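Side-chain contacts in uncharacterized protein (Bacteroides uniformis, PDB 4IYK), which is of unknown function but may bind carbohydrate: residues A[75-79]-A[80-84]; A[181-184]-A[185-188]. One frame throughout, in Å; residues are numbered along the deposited sequence.

Contact 1: A[75-79]-A[80-84]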
loop_
_atom_site.group_PDB
_atom_site.type_symbol
_atom_site.label_atom_id
_atom_site.label_comp_id
_atom_site.label_asym_id
_atom_site.label_seq_id
_atom_site.Cartn_x
_atom_site.Cartn_y
_atom_site.Cartn_z
ATOM N N VAL A 75 3.968 -19.631 -6.545
ATOM C CA VAL A 75 3.795 -18.177 -6.322
ATOM C C VAL A 75 4.595 -17.795 -5.083
ATOM O O VAL A 75 4.612 -18.543 -4.109
ATOM C CB VAL A 75 2.299 -17.752 -6.220
ATOM C CG1 VAL A 75 2.145 -16.261 -5.920
ATOM C CG2 VAL A 75 1.527 -18.118 -7.479
ATOM N N ARG A 76 5.247 -16.635 -5.118
ATOM C CA ARG A 76 6.069 -16.154 -4.021
ATOM C C ARG A 76 5.820 -14.670 -3.732
ATOM O O ARG A 76 5.839 -13.848 -4.650
ATOM C CB ARG A 76 7.540 -16.382 -4.387
ATOM C CG ARG A 76 8.536 -16.126 -3.285
ATOM C CD ARG A 76 9.938 -16.443 -3.768
ATOM N NE ARG A 76 10.181 -17.886 -3.858
ATOM C CZ ARG A 76 10.663 -18.627 -2.865
ATOM N NH1 ARG A 76 10.949 -18.071 -1.693
ATOM N NH2 ARG A 76 10.866 -19.930 -3.036
ATOM N N PHE A 77 5.643 -14.326 -2.448
ATOM C CA PHE A 77 5.522 -12.946 -1.979
ATOM C C PHE A 77 6.695 -12.625 -1.094
ATOM O O PHE A 77 6.965 -13.367 -0.146
ATOM C CB PHE A 77 4.221 -12.714 -1.219
ATOM C CG PHE A 77 2.996 -12.820 -2.079
ATOM C CD1 PHE A 77 2.596 -11.753 -2.887
ATOM C CD2 PHE A 77 2.248 -13.986 -2.104
ATOM C CE1 PHE A 77 1.464 -11.853 -3.689
ATOM C CE2 PHE A 77 1.114 -14.083 -2.912
ATOM C CZ PHE A 77 0.729 -13.018 -3.697
ATOM N N GLU A 78 7.423 -11.555 -1.423
ATOM C CA GLU A 78 8.578 -11.083 -0.664
ATOM C C GLU A 78 8.750 -9.575 -0.826
ATOM O O GLU A 78 8.285 -9.011 -1.815
ATOM C CB GLU A 78 9.864 -11.810 -1.078
ATOM C CG GLU A 78 10.190 -11.785 -2.568
ATOM C CD GLU A 78 11.446 -12.534 -2.984
ATOM O OE1 GLU A 78 11.865 -13.473 -2.266
ATOM O OE2 GLU A 78 11.993 -12.199 -4.058
ATOM N N ASN A 79 9.427 -8.944 0.151
ATOM C CA ASN A 79 9.777 -7.521 0.207
ATOM C C ASN A 79 8.576 -6.590 -0.025
ATOM O O ASN A 79 8.679 -5.583 -0.724
ATOM C CB ASN A 79 10.904 -7.216 -0.777
ATOM C CG ASN A 79 12.162 -7.964 -0.439
ATOM O OD1 ASN A 79 12.686 -7.885 0.671
ATOM N ND2 ASN A 79 12.620 -8.775 -1.353
ATOM N N GLY A 80 7.442 -6.954 0.562
ATOM C CA GLY A 80 6.213 -6.194 0.431
ATOM C C GLY A 80 5.850 -5.483 1.705
ATOM O O GLY A 80 6.722 -5.122 2.494
ATOM N N ASN A 81 4.558 -5.278 1.911
ATOM C CA ASN A 81 4.037 -4.631 3.117
ATOM C C ASN A 81 3.176 -5.623 3.936
ATOM O O ASN A 81 2.392 -5.220 4.805
ATOM C CB ASN A 81 3.268 -3.354 2.765
ATOM C CG ASN A 81 1.992 -3.537 1.988
ATOM O OD1 ASN A 81 1.469 -4.667 1.832
ATOM N ND2 ASN A 81 1.400 -2.396 1.597
ATOM N N PHE A 82 3.345 -6.923 3.654
ATOM C CA PHE A 82 2.682 -7.972 4.394
ATOM C C PHE A 82 3.666 -9.104 4.577
ATOM O O PHE A 82 4.670 -9.164 3.853
ATOM C CB PHE A 82 1.367 -8.430 3.730
ATOM C CG PHE A 82 1.448 -8.907 2.302
ATOM C CD1 PHE A 82 1.810 -10.222 2.009
ATOM C CD2 PHE A 82 1.059 -8.079 1.255
ATOM C CE1 PHE A 82 1.863 -10.669 0.689
ATOM C CE2 PHE A 82 1.107 -8.528 -0.066
ATOM C CZ PHE A 82 1.494 -9.824 -0.340
ATOM N N TYR A 83 3.409 -9.974 5.570
ATOM C CA TYR A 83 4.307 -11.096 5.870
ATOM C C TYR A 83 4.450 -12.025 4.656
ATOM O O TYR A 83 3.440 -12.390 4.026
ATOM C CB TYR A 83 3.863 -11.887 7.121
ATOM C CG TYR A 83 4.265 -11.207 8.414
ATOM C CD1 TYR A 83 3.450 -10.240 9.000
ATOM C CD2 TYR A 83 5.483 -11.491 9.022
ATOM C CE1 TYR A 83 3.811 -9.619 10.192
ATOM C CE2 TYR A 83 5.865 -10.857 10.205
ATOM C CZ TYR A 83 5.042 -9.890 10.761
ATOM O OH TYR A 83 5.402 -9.265 11.929
ATOM N N PRO A 84 5.723 -12.324 4.287
ATOM C CA PRO A 84 5.985 -13.200 3.140
ATOM C C PRO A 84 5.471 -14.625 3.326
ATOM O O PRO A 84 5.362 -15.140 4.438
ATOM C CB PRO A 84 7.523 -13.202 3.058
ATOM C CG PRO A 84 7.972 -12.958 4.441
ATOM C CD PRO A 84 6.989 -11.923 4.932
#

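Contact 2: A[181-184]-A[185-188]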
loop_
_atom_site.group_PDB
_atom_site.type_symbol
_atom_site.label_atom_id
_atom_site.label_comp_id
_atom_site.label_asym_id
_atom_site.label_seq_id
_atom_site.Cartn_x
_atom_site.Cartn_y
_atom_site.Cartn_z
ATOM N N SER A 181 -0.175 16.954 8.927
ATOM C CA SER A 181 -0.690 18.191 8.339
ATOM C C SER A 181 0.073 18.638 7.124
ATOM O O SER A 181 1.309 18.515 7.084
ATOM C CB SER A 181 -0.594 19.329 9.362
ATOM O OG SER A 181 -1.616 19.273 10.338
ATOM N N ILE A 182 -0.657 19.290 6.187
ATOM C CA ILE A 182 -0.100 19.980 5.030
ATOM C C ILE A 182 -0.706 21.396 5.016
ATOM O O ILE A 182 -1.929 21.538 4.967
ATOM C CB ILE A 182 -0.281 19.256 3.671
ATOM C CG1 ILE A 182 0.336 17.825 3.687
ATOM C CG2 ILE A 182 0.344 20.104 2.533
ATOM C CD1 ILE A 182 -0.313 16.871 2.677
ATOM N N ASP A 183 0.147 22.427 5.084
ATOM C CA ASP A 183 -0.299 23.817 4.996
ATOM C C ASP A 183 -0.364 24.142 3.514
ATOM O O ASP A 183 0.658 24.069 2.839
ATOM C CB ASP A 183 0.661 24.769 5.766
ATOM C CG ASP A 183 0.214 26.230 5.787
ATOM O OD1 ASP A 183 0.074 26.833 4.703
ATOM O OD2 ASP A 183 0.049 26.773 6.873
ATOM N N LEU A 184 -1.544 24.498 3.006
ATOM C CA LEU A 184 -1.716 24.762 1.580
ATOM C C LEU A 184 -1.001 26.012 1.104
ATOM O O LEU A 184 -0.510 26.006 -0.027
ATOM C CB LEU A 184 -3.198 24.806 1.205
ATOM C CG LEU A 184 -3.915 23.457 1.409
ATOM C CD1 LEU A 184 -5.425 23.582 1.104
ATOM C CD2 LEU A 184 -3.236 22.351 0.575
ATOM N N GLY A 185 -0.940 27.049 1.950
ATOM C CA GLY A 185 -0.277 28.314 1.630
ATOM C C GLY A 185 1.223 28.162 1.451
ATOM O O GLY A 185 1.830 28.850 0.625
ATOM N N GLN A 186 1.825 27.255 2.237
ATOM C CA GLN A 186 3.248 26.936 2.230
ATOM C C GLN A 186 3.604 25.961 1.096
ATOM O O GLN A 186 4.786 25.731 0.845
ATOM C CB GLN A 186 3.641 26.327 3.600
ATOM C CG GLN A 186 3.736 27.409 4.718
ATOM C CD GLN A 186 4.780 28.451 4.434
ATOM O OE1 GLN A 186 4.484 29.604 4.046
ATOM N NE2 GLN A 186 6.032 28.050 4.530
ATOM N N ASN A 187 2.576 25.400 0.411
ATOM C CA ASN A 187 2.736 24.415 -0.635
ATOM C C ASN A 187 1.911 24.740 -1.886
ATOM O O ASN A 187 1.566 23.838 -2.656
ATOM C CB ASN A 187 2.341 23.051 -0.054
ATOM C CG ASN A 187 3.377 22.560 0.927
ATOM O OD1 ASN A 187 4.502 22.277 0.544
ATOM N ND2 ASN A 187 3.073 22.598 2.221
ATOM N N ALA A 188 1.651 26.029 -2.128
ATOM C CA ALA A 188 0.832 26.484 -3.270
ATOM C C ALA A 188 1.464 26.177 -4.637
ATOM O O ALA A 188 0.757 26.133 -5.628
ATOM C CB ALA A 188 0.581 27.973 -3.152
#

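Contact 1: A[75-79]-A[80-84]
Phe77 and Phe82 meet across the loop of a beta hairpin. Phe77 lies near the end of the strand 67-77, and the chain then turns back toward the strand 85-92. The two rings form an offset edge-to-face pair. Phe82 supplies the edge and Phe77 the face. Their centroids are 5.3 Å apart and their planes meet at 61°. The closest atoms are Phe77 CD1 and Phe82 CZ, at 3.4 Å. The neighbouring edge atom, Phe82 CE1, lies 3.7 Å from Phe77 CB. Thus the edge of Phe82 leans on the root of the Phe77 side chain as well as on its ring. Phe77 CG lies in the plane of the Phe82 ring. With chi1 56°, CG of Phe82 sits between the backbone N and the carbonyl carbon, and the ring reaches Phe77.

The hairpin belongs to the N-terminal domain, of the transthyretin clan. Its strands are antiparallel neighbours at one side of a four-stranded sheet, and Phe77 pairs through its backbone with Phe85. Phe101 adds a second edge-to-face contact to Phe77, and Val103 touches Phe82. Both come from the strand 95-103. Both rings of the pair are buried.

Where the loop closes, Pro84 packs against the backbone of Phe77. Its CB lies 3.3 Å from Phe77 O. The backbones are close here too, with Glu78 CA and Pro84 CA 5.1 Å apart. Asn79 turns the chain with a left-handed backbone conformation and leads into the buried Gly80. The polar ends of the loop point to other partners. Glu78 forms a salt bridge with Lys41, and Asn79 OD1 accepts a hydrogen bond from Thr212 N.

Contact 2: A[181-184]-A[185-188]
Asp183 and Asn187 hold the turn after the strand 178-183, each through side-chain and backbone atoms. Two hydrogen bonds involve side chains. In the first, Asn187 ND2 donates to Asp183 O over 2.9 Å, with an angle of 154° at the hydrogen. The oxygen lies close to the plane of the Asn187 amide, so the N-H points well at it. In the second, Gln186 N donates to Asp183 OD1 over 3.1 Å. The N-H comes from above the carboxylate plane, 35° out of it. With chi1 -177°, the Asp183 carboxylate swings away from its own backbone N, and OD1 comes within reach of Gln186 N. Gly185 N is also near, 2.9 Å from Asp183 OD1.

One backbone hydrogen bond closes the turn itself. Asn187 N donates to Leu184 O over 3.2 Å, reaching the oxygen from well above the carbonyl plane. With the backbone angles of Gly185 and Gln186, this makes residues 184-187 a type I beta turn. The turn lies at the end of an outermost strand of a three-stranded antiparallel sheet in the C-terminal domain, which is assigned to the E-set clan.

The remaining contacts are van der Waals. Gln186 CG rests 3.7 Å from Asp183 OD1, with the carboxylate and amide planes nearly perpendicular. The chain of Gln186 bends at CB-CG, and the amide turns away from Asp183. On the buried side, Ile182 CG2 lies 3.7 Å from Asn187 ND2, and the two side chains cross at about a right angle. Leu157 touches both Ile182 and Asn187. The other end of the Asn187 amide is also engaged: OD1 accepts a hydrogen bond from Asn158 N. With both ends bonded, the rotation of this buried amide is fixed.

How the contacts relate
Contact 1 comes first along the chain, and contact 2 opens almost a hundred residues later. They lie in different domains: 75-84 in the N-terminal one and 181-188 in the C-terminal one. They share no strand or sheet. Their centres are 35 Å apart, on opposite sides of the centre of the chain, and their nearest atoms are about 19 Å apart. Each runs from the last part of a strand into the loop after it. Contact 1 sits nearer the middle of the molecule, where its loop meets residues of the C-terminal domain such as Thr212 and Arg214. Contact 2 lies farther out, at a remote turn. The loop of contact 1 thus touches both domains and may help to set how they are placed.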